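Local coordinates for protein metal-dependent phosphohydrolase, HDOD domain-containing (PDB 3HC1) that is of unknown function but binds two iron ions in an HD-type metal centre and may act as a metal-dependent phosphohydrolase, at residues 134-139 / 285-290; 218-223 / 230-235; 237-242 / 262-267. All blocks are in the same frame, centred on the assembly; numbering follows the deposited sequence.

Contact 1. Residues 134-139 / 285-290; sequences AERTGF and VAELDS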
loop_
_atom_site.group_PDB
_atom_site.type_symbol
_atom_site.label_atom_id
_atom_site.label_comp_id
_atom_site.label_asym_id
_atom_site.label_seq_id
_atom_site.Cartn_x
_atom_site.Cartn_y
_atom_site.Cartn_z
ATOM N N ALA A 134 9.909 -0.143 -8.371
ATOM C CA ALA A 134 10.675 -1.337 -8.120
ATOM C C ALA A 134 11.217 -1.874 -9.448
ATOM O O ALA A 134 12.392 -2.162 -9.590
ATOM C CB ALA A 134 9.809 -2.363 -7.534
ATOM N N GLU A 135 10.323 -1.994 -10.401
ATOM C CA GLU A 135 10.667 -2.464 -11.737
ATOM C C GLU A 135 11.693 -1.572 -12.436
ATOM O O GLU A 135 12.704 -2.072 -12.944
ATOM C CB GLU A 135 9.383 -2.655 -12.571
ATOM C CG GLU A 135 8.493 -3.774 -11.979
ATOM C CD GLU A 135 7.087 -3.851 -12.580
ATOM O OE1 GLU A 135 6.578 -2.854 -13.125
ATOM O OE2 GLU A 135 6.499 -4.942 -12.493
ATOM N N ARG A 136 11.484 -0.254 -12.416
ATOM C CA ARG A 136 12.395 0.657 -13.114
ATOM C C ARG A 136 13.770 0.787 -12.486
ATOM O O ARG A 136 14.724 1.212 -13.153
ATOM C CB ARG A 136 11.802 2.077 -13.247
ATOM C CG ARG A 136 10.538 2.162 -14.043
ATOM C CD ARG A 136 10.685 1.772 -15.498
ATOM N NE ARG A 136 9.359 1.787 -16.099
ATOM C CZ ARG A 136 8.481 0.786 -16.080
ATOM N NH1 ARG A 136 8.784 -0.397 -15.551
ATOM N NH2 ARG A 136 7.279 0.968 -16.614
ATOM N N THR A 137 13.901 0.419 -11.222
ATOM C CA THR A 137 15.172 0.558 -10.530
ATOM C C THR A 137 15.851 -0.803 -10.392
ATOM O O THR A 137 16.894 -0.913 -9.754
ATOM C CB THR A 137 14.963 1.234 -9.157
ATOM O OG1 THR A 137 14.092 0.429 -8.331
ATOM C CG2 THR A 137 14.402 2.672 -9.322
ATOM N N GLY A 138 15.233 -1.838 -10.953
ATOM C CA GLY A 138 15.791 -3.202 -10.968
ATOM C C GLY A 138 15.685 -3.966 -9.662
ATOM O O GLY A 138 16.456 -4.920 -9.430
ATOM N N PHE A 139 14.730 -3.589 -8.808
ATOM C CA PHE A 139 14.564 -4.270 -7.530
ATOM C C PHE A 139 14.057 -5.696 -7.824
ATOM O O PHE A 139 13.129 -5.891 -8.599
ATOM C CB PHE A 139 13.609 -3.491 -6.609
ATOM C CG PHE A 139 13.511 -4.053 -5.250
ATOM C CD1 PHE A 139 14.492 -3.795 -4.311
ATOM C CD2 PHE A 139 12.467 -4.885 -4.894
ATOM C CE1 PHE A 139 14.408 -4.338 -3.031
ATOM C CE2 PHE A 139 12.390 -5.442 -3.622
ATOM C CZ PHE A 139 13.360 -5.159 -2.690
ATOM N N VAL A 285 9.992 9.930 -12.987
ATOM C CA VAL A 285 8.962 10.888 -12.624
ATOM C C VAL A 285 8.170 11.293 -13.875
ATOM O O VAL A 285 6.942 11.327 -13.855
ATOM C CB VAL A 285 9.524 12.135 -11.934
ATOM C CG1 VAL A 285 8.378 13.209 -11.771
ATOM C CG2 VAL A 285 10.080 11.765 -10.598
ATOM N N ALA A 286 8.886 11.558 -14.978
ATOM C CA ALA A 286 8.231 11.915 -16.226
ATOM C C ALA A 286 7.266 10.866 -16.707
ATOM O O ALA A 286 6.109 11.213 -17.125
ATOM C CB ALA A 286 9.228 12.271 -17.306
ATOM N N GLU A 287 7.695 9.604 -16.633
ATOM C CA GLU A 287 6.834 8.467 -17.010
ATOM C C GLU A 287 5.571 8.372 -16.160
ATOM O O GLU A 287 4.455 8.142 -16.674
ATOM C CB GLU A 287 7.606 7.142 -16.929
ATOM C CG GLU A 287 6.768 5.962 -17.361
ATOM C CD GLU A 287 7.427 4.622 -17.122
ATOM O OE1 GLU A 287 8.627 4.559 -16.755
ATOM O OE2 GLU A 287 6.738 3.620 -17.355
ATOM N N LEU A 288 5.749 8.473 -14.844
ATOM C CA LEU A 288 4.593 8.460 -13.925
ATOM C C LEU A 288 3.587 9.554 -14.295
ATOM O O LEU A 288 2.381 9.303 -14.458
ATOM C CB LEU A 288 5.069 8.604 -12.473
ATOM C CG LEU A 288 5.810 7.339 -11.944
ATOM C CD1 LEU A 288 6.386 7.654 -10.581
ATOM C CD2 LEU A 288 4.938 6.063 -11.931
ATOM N N ASP A 289 4.108 10.766 -14.462
ATOM C CA ASP A 289 3.276 11.908 -14.755
ATOM C C ASP A 289 2.551 11.719 -16.087
ATOM O O ASP A 289 1.386 12.103 -16.233
ATOM C CB ASP A 289 4.140 13.158 -14.814
ATOM C CG ASP A 289 4.493 13.693 -13.456
ATOM O OD1 ASP A 289 4.016 13.148 -12.416
ATOM O OD2 ASP A 289 5.243 14.688 -13.435
ATOM N N SER A 290 3.224 11.110 -17.061
ATOM C CA SER A 290 2.582 10.824 -18.348
ATOM C C SER A 290 1.472 9.760 -18.246
ATOM O O SER A 290 0.598 9.683 -19.096
ATOM C CB SER A 290 3.614 10.400 -19.402
ATOM O OG SER A 290 3.927 9.019 -19.298
#

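Contact 2. Residues 218-223 / 230-235; sequences HDIEAV and IVAMVA. With FE (Fe (III) ion), chain B.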
loop_
_atom_site.group_PDB
_atom_site.type_symbol
_atom_site.label_atom_id
_atom_site.label_comp_id
_atom_site.label_asym_id
_atom_site.label_seq_id
_atom_site.Cartn_x
_atom_site.Cartn_y
_atom_site.Cartn_z
ATOM N N HIS A 218 6.012 8.024 6.099
ATOM C CA HIS A 218 5.950 9.506 6.041
ATOM C C HIS A 218 7.284 10.187 6.307
ATOM O O HIS A 218 7.356 11.393 6.220
ATOM C CB HIS A 218 4.832 10.075 6.963
ATOM C CG HIS A 218 3.454 9.792 6.460
ATOM N ND1 HIS A 218 2.894 10.504 5.420
ATOM C CD2 HIS A 218 2.516 8.873 6.831
ATOM C CE1 HIS A 218 1.701 10.001 5.136
ATOM N NE2 HIS A 218 1.422 9.033 5.995
ATOM N N ASP A 219 8.354 9.436 6.607
ATOM C CA ASP A 219 9.695 10.014 6.639
ATOM C C ASP A 219 10.766 8.963 6.445
ATOM O O ASP A 219 11.230 8.355 7.402
ATOM C CB ASP A 219 9.954 10.765 7.916
ATOM C CG ASP A 219 11.278 11.561 7.877
ATOM O OD1 ASP A 219 11.948 11.707 6.799
ATOM O OD2 ASP A 219 11.626 12.024 8.957
ATOM N N ILE A 220 11.122 8.752 5.188
ATOM C CA ILE A 220 12.130 7.743 4.808
ATOM C C ILE A 220 13.446 7.955 5.566
ATOM O O ILE A 220 14.150 7.001 5.848
ATOM C CB ILE A 220 12.315 7.707 3.282
ATOM C CG1 ILE A 220 13.211 6.529 2.847
ATOM C CG2 ILE A 220 12.856 9.039 2.751
ATOM C CD1 ILE A 220 12.747 5.151 3.377
ATOM N N GLU A 221 13.746 9.203 5.939
ATOM C CA GLU A 221 15.005 9.532 6.574
ATOM C C GLU A 221 15.108 8.991 7.983
ATOM O O GLU A 221 16.227 8.880 8.508
ATOM C CB GLU A 221 15.318 11.044 6.479
ATOM C CG GLU A 221 15.307 11.521 4.985
ATOM C CD GLU A 221 15.850 12.913 4.759
ATOM O OE1 GLU A 221 15.170 13.885 5.124
ATOM O OE2 GLU A 221 16.948 13.026 4.187
ATOM N N ALA A 222 13.981 8.597 8.574
ATOM C CA ALA A 222 13.945 7.896 9.891
ATOM C C ALA A 222 14.305 6.388 9.896
ATOM O O ALA A 222 14.505 5.844 10.952
ATOM C CB ALA A 222 12.544 8.057 10.554
ATOM N N VAL A 223 14.324 5.711 8.763
ATOM C CA VAL A 223 14.537 4.263 8.740
ATOM C C VAL A 223 15.963 4.029 9.351
ATOM O O VAL A 223 16.917 4.633 8.906
ATOM C CB VAL A 223 14.346 3.652 7.317
ATOM C CG1 VAL A 223 14.552 2.139 7.310
ATOM C CG2 VAL A 223 12.917 3.910 6.783
ATOM N N ILE A 230 12.468 -0.888 -0.076
ATOM C CA ILE A 230 11.016 -1.004 -0.112
ATOM C C ILE A 230 10.343 0.207 0.518
ATOM O O ILE A 230 9.437 0.762 -0.067
ATOM C CB ILE A 230 10.503 -2.338 0.526
ATOM C CG1 ILE A 230 11.018 -3.560 -0.291
ATOM C CG2 ILE A 230 8.986 -2.335 0.550
ATOM C CD1 ILE A 230 10.838 -4.923 0.372
ATOM N N VAL A 231 10.789 0.603 1.707
ATOM C CA VAL A 231 10.210 1.711 2.418
ATOM C C VAL A 231 10.369 2.979 1.568
ATOM O O VAL A 231 9.421 3.751 1.408
ATOM C CB VAL A 231 10.876 2.011 3.787
ATOM C CG1 VAL A 231 10.002 3.083 4.510
ATOM C CG2 VAL A 231 11.038 0.757 4.643
ATOM N N ALA A 232 11.576 3.173 1.020
ATOM C CA ALA A 232 11.863 4.322 0.194
ATOM C C ALA A 232 10.899 4.381 -1.006
ATOM O O ALA A 232 10.360 5.459 -1.308
ATOM C CB ALA A 232 13.335 4.300 -0.239
HETATM N N MSE A 233 10.636 3.211 -1.628
HETATM C CA MSE A 233 9.726 3.102 -2.767
HETATM C C MSE A 233 8.298 3.483 -2.428
HETATM O O MSE A 233 7.616 4.227 -3.178
HETATM C CB MSE A 233 9.825 1.672 -3.430
HETATM C CG MSE A 233 11.148 1.611 -4.257
HETATM SE SE MSE A 233 11.506 -0.211 -4.681
HETATM C CE MSE A 233 13.406 0.144 -4.943
ATOM N N VAL A 234 7.841 2.978 -1.298
ATOM C CA VAL A 234 6.448 3.222 -0.858
ATOM C C VAL A 234 6.328 4.650 -0.350
ATOM O O VAL A 234 5.293 5.307 -0.607
ATOM C CB VAL A 234 6.019 2.186 0.205
ATOM C CG1 VAL A 234 4.647 2.584 0.960
ATOM C CG2 VAL A 234 5.981 0.743 -0.408
ATOM N N ALA A 235 7.339 5.162 0.366
ATOM C CA ALA A 235 7.258 6.577 0.812
ATOM C C ALA A 235 7.168 7.486 -0.381
ATOM O O ALA A 235 6.360 8.423 -0.362
ATOM C CB ALA A 235 8.447 7.042 1.699
HETATM FE FE FE B . 0.116 7.362 5.431
HETATM O O HOH W 1 0.660 7.493 3.624
#

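Contact 3. Residues 237-242 / 262-267; sequences ADEYCT and ENHPSW. With FE (Fe (III) ion), chain C.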
loop_
_atom_site.group_PDB
_atom_site.type_symbol
_atom_site.label_atom_id
_atom_site.label_comp_id
_atom_site.label_asym_id
_atom_site.label_seq_id
_atom_site.Cartn_x
_atom_site.Cartn_y
_atom_site.Cartn_z
ATOM N N ALA A 237 6.082 6.705 -3.457
ATOM C CA ALA A 237 4.782 6.468 -4.083
ATOM C C ALA A 237 3.627 7.154 -3.338
ATOM O O ALA A 237 2.697 7.668 -3.968
ATOM C CB ALA A 237 4.517 4.963 -4.294
ATOM N N ASP A 238 3.701 7.213 -2.021
ATOM C CA ASP A 238 2.661 7.839 -1.251
ATOM C C ASP A 238 2.648 9.348 -1.493
ATOM O O ASP A 238 1.601 9.938 -1.780
ATOM C CB ASP A 238 2.805 7.538 0.246
ATOM C CG ASP A 238 1.877 8.359 1.067
ATOM O OD1 ASP A 238 0.679 8.233 0.825
ATOM O OD2 ASP A 238 2.313 9.165 1.910
ATOM N N GLU A 239 3.809 9.979 -1.372
ATOM C CA GLU A 239 3.920 11.403 -1.640
ATOM C C GLU A 239 3.494 11.758 -3.093
ATOM O O GLU A 239 2.742 12.718 -3.325
ATOM C CB GLU A 239 5.321 11.938 -1.279
ATOM C CG GLU A 239 5.334 13.466 -1.275
ATOM C CD GLU A 239 6.485 14.065 -0.559
ATOM O OE1 GLU A 239 7.440 13.326 -0.374
ATOM O OE2 GLU A 239 6.423 15.249 -0.148
ATOM N N TYR A 240 3.892 10.924 -4.047
ATOM C CA TYR A 240 3.531 11.107 -5.434
ATOM C C TYR A 240 2.008 11.083 -5.605
ATOM O O TYR A 240 1.432 12.021 -6.160
ATOM C CB TYR A 240 4.169 10.047 -6.348
ATOM C CG TYR A 240 3.773 10.254 -7.777
ATOM C CD1 TYR A 240 2.591 9.719 -8.283
ATOM C CD2 TYR A 240 4.542 11.039 -8.614
ATOM C CE1 TYR A 240 2.219 9.969 -9.571
ATOM C CE2 TYR A 240 4.173 11.293 -9.887
ATOM C CZ TYR A 240 3.035 10.758 -10.381
ATOM O OH TYR A 240 2.691 11.056 -11.672
ATOM N N CYS A 241 1.370 10.018 -5.104
ATOM C CA CYS A 241 -0.074 9.863 -5.163
ATOM C C CYS A 241 -0.796 11.022 -4.492
ATOM O O CYS A 241 -1.753 11.531 -5.044
ATOM C CB CYS A 241 -0.494 8.551 -4.580
ATOM S SG CYS A 241 -0.118 7.172 -5.721
ATOM N N THR A 242 -0.301 11.471 -3.332
ATOM C CA THR A 242 -0.928 12.557 -2.588
ATOM C C THR A 242 -0.851 13.840 -3.386
ATOM O O THR A 242 -1.801 14.610 -3.408
ATOM C CB THR A 242 -0.281 12.716 -1.205
ATOM O OG1 THR A 242 -0.406 11.465 -0.531
ATOM C CG2 THR A 242 -0.967 13.825 -0.356
ATOM N N GLU A 262 11.535 14.886 -8.195
ATOM C CA GLU A 262 12.853 14.592 -8.761
ATOM C C GLU A 262 13.963 14.551 -7.725
ATOM O O GLU A 262 14.890 13.767 -7.885
ATOM C CB GLU A 262 13.219 15.577 -9.856
ATOM C CG GLU A 262 12.554 15.229 -11.200
ATOM C CD GLU A 262 12.827 16.272 -12.300
ATOM O OE1 GLU A 262 13.768 17.087 -12.167
ATOM O OE2 GLU A 262 12.081 16.269 -13.319
ATOM N N ASN A 263 13.893 15.452 -6.729
ATOM C CA ASN A 263 14.895 15.578 -5.665
ATOM C C ASN A 263 14.555 14.788 -4.377
ATOM O O ASN A 263 15.264 14.876 -3.372
ATOM C CB ASN A 263 15.050 17.063 -5.258
ATOM C CG ASN A 263 15.484 17.948 -6.402
ATOM O OD1 ASN A 263 15.984 17.475 -7.389
ATOM N ND2 ASN A 263 15.242 19.233 -6.279
ATOM N N HIS A 264 13.480 14.025 -4.411
ATOM C CA HIS A 264 12.997 13.289 -3.233
ATOM C C HIS A 264 14.103 12.410 -2.601
ATOM O O HIS A 264 14.881 11.795 -3.325
ATOM C CB HIS A 264 11.812 12.427 -3.633
ATOM C CG HIS A 264 11.010 11.886 -2.470
ATOM N ND1 HIS A 264 11.416 10.799 -1.724
ATOM C CD2 HIS A 264 9.781 12.213 -2.011
ATOM C CE1 HIS A 264 10.500 10.529 -0.805
ATOM N NE2 HIS A 264 9.498 11.377 -0.955
ATOM N N PRO A 265 14.167 12.369 -1.259
ATOM C CA PRO A 265 15.230 11.610 -0.589
ATOM C C PRO A 265 15.224 10.099 -0.832
ATOM O O PRO A 265 16.253 9.438 -0.611
ATOM C CB PRO A 265 15.002 11.927 0.903
ATOM C CG PRO A 265 13.676 12.534 1.004
ATOM C CD PRO A 265 13.407 13.193 -0.297
ATOM N N SER A 266 14.099 9.555 -1.283
ATOM C CA SER A 266 14.014 8.129 -1.538
ATOM C C SER A 266 14.986 7.689 -2.631
ATOM O O SER A 266 15.450 6.573 -2.590
ATOM C CB SER A 266 12.614 7.693 -1.930
ATOM O OG SER A 266 11.752 7.680 -0.832
ATOM N N TRP A 267 15.270 8.559 -3.599
ATOM C CA TRP A 267 16.104 8.179 -4.732
ATOM C C TRP A 267 17.499 7.814 -4.250
ATOM O O TRP A 267 17.999 6.791 -4.635
ATOM C CB TRP A 267 16.157 9.253 -5.826
ATOM C CG TRP A 267 14.873 9.524 -6.413
ATOM C CD1 TRP A 267 14.207 10.713 -6.405
ATOM C CD2 TRP A 267 14.011 8.581 -7.056
ATOM N NE1 TRP A 267 12.991 10.572 -7.031
ATOM C CE2 TRP A 267 12.853 9.273 -7.446
ATOM C CE3 TRP A 267 14.144 7.229 -7.414
ATOM C CZ2 TRP A 267 11.799 8.650 -8.150
ATOM C CZ3 TRP A 267 13.109 6.604 -8.071
ATOM C CH2 TRP A 267 11.939 7.308 -8.434
HETATM FE FE FE C . -0.715 7.154 2.229
HETATM O O HOH W 1 0.660 7.493 3.624
#

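Contact 1. Residues 134-139 / 285-290
R136 and E287 form a side-on, two-pronged salt bridge on the surface of this all-helical HDOD protein, joining the C-terminal end of helix 116-136 to the N-terminal half of helix 281-302. The backbones stay well apart, with R136 CA and E287 CA separated by 10.3 Å, a gap that a long arginine and glutamate can span with complementary charges. R136 offers the NE edge of its guanidinium: NE donates to E287 OE1 at 2.9 Å, and NH2 to E287 OE2 at 2.8 Å. Both bonds are fairly straight, the second with an N-H...O angle of 165°. Each carboxylate oxygen accepts its N-H through the syn lone pair, and the two planes lie only 18° apart, so the paired bonds hold both groups nearly coplanar. The glutamate reaches out fully extended, its CG anti to the backbone N (chi1 -178°), while the arginine chain bends at chi2 to turn its NE edge toward it. Beside the bridge, L288 places its apolar side chain against I129 and L132 of helix 116-136, so the two helices also meet through hydrophobic packing. Just past R136 the helix ends in a Schellman motif at G138, whose positive phi is easiest for a residue without a side chain. Its two closing bonds run from F139 N to A134 O at 2.8 Å and from G138 N to E135 O at 3.2 Å.

Contact 2. Residues 218-223 / 230-235
I220 pushes its branched side chain from the loop after helix 208-216 onto helix 229-243, against V231, A232 and A235. Its CB faces the methyl of A235, CB to CB 4.2 Å. The CG2 branch turns to S266 of helix 266-273, whereas CG1, anti to the backbone N (chi1 -172°), runs on to the helix and meets A232 CA at 3.7 Å. At the tip, I220 CD1 presses onto the backbone, 3.3 Å from A232 N, and flanks V231 CG1 at 3.6 Å. So close an approach needs small residues on the helix, and alanine at 232 and 235 suits this. V223 adds a second apolar touch, tip to tip, its CG2 lying 3.8 Å from V231 CG1. The same loop supplies a ligand of the di-iron site: H218 NE2 binds an iron ion at 2.2 Å, and D153, H193, H217, E249 and a water complete its shell. Between histidine and isoleucine, D219 makes an Asx turn, OD1 accepting from E221 N from above the carboxylate plane. Helix 229-243 is thus wedged between several elements: V231 also touches T213 of helix 208-216, while A232 leans on V269 and I270 of helix 266-273.

Contact 3. Residues 237-242 / 262-267
An imidazole turned almost perpendicular to the carboxylate it meets is the odd feature here: the planes of the H264 ring and the E239 carboxylate are 79° apart, and their bond is weak. H264 NE2 lies 2.9 Å from E239 OE1, but the N-H...O angle is only 118°, so the oxygen sits nearly as close to H264 CD2, at 3.1 Å. With CG anti to the backbone N and an extended chain, the glutamate reaches out from helix 229-243, and its OE2 has a stronger partner in H251. The other ring nitrogen caps helix 266-273, which suits a histidine, able to accept and donate at once: H264 ND1 accepts from S266 N at 3.0 Å, in the ring plane and at 163°. P265 CD rests over one face, and F236 meets the ring edge-to-face. An alanine in place of H264 would probably leave S266 N without its cap and E239 OE1 without this weak donor, while opening a gap beside F236. D238, one residue before E239, binds an iron ion through OD1 with H122, H152, D153, E249 and a water. With ND1 accepting and NE2 donating, H264 is probably the neutral tautomer protonated on NE2.

In the fold
Contact 2 is the buried one, contact 3 is partly buried and contact 1 lies at the surface, and the chemistry follows: purely apolar packing, a weak histidine-glutamate bond with a helix cap, and an ionic pair. Contacts 2 and 3 use successive turns of helix 229-243 and hold residues of the two iron sites, H218 and D238, whose ions share a water. They also meet directly, where A232 O probably takes a hydrogen bond from S266 OG. Contact 1 lies away from the metals yet touches both other contacts: M233 packs on A134 and T137, and Y240 OH probably bonds D289 OD1. Helix 229-243 is therefore the common element linking the metal centre to the outer helices.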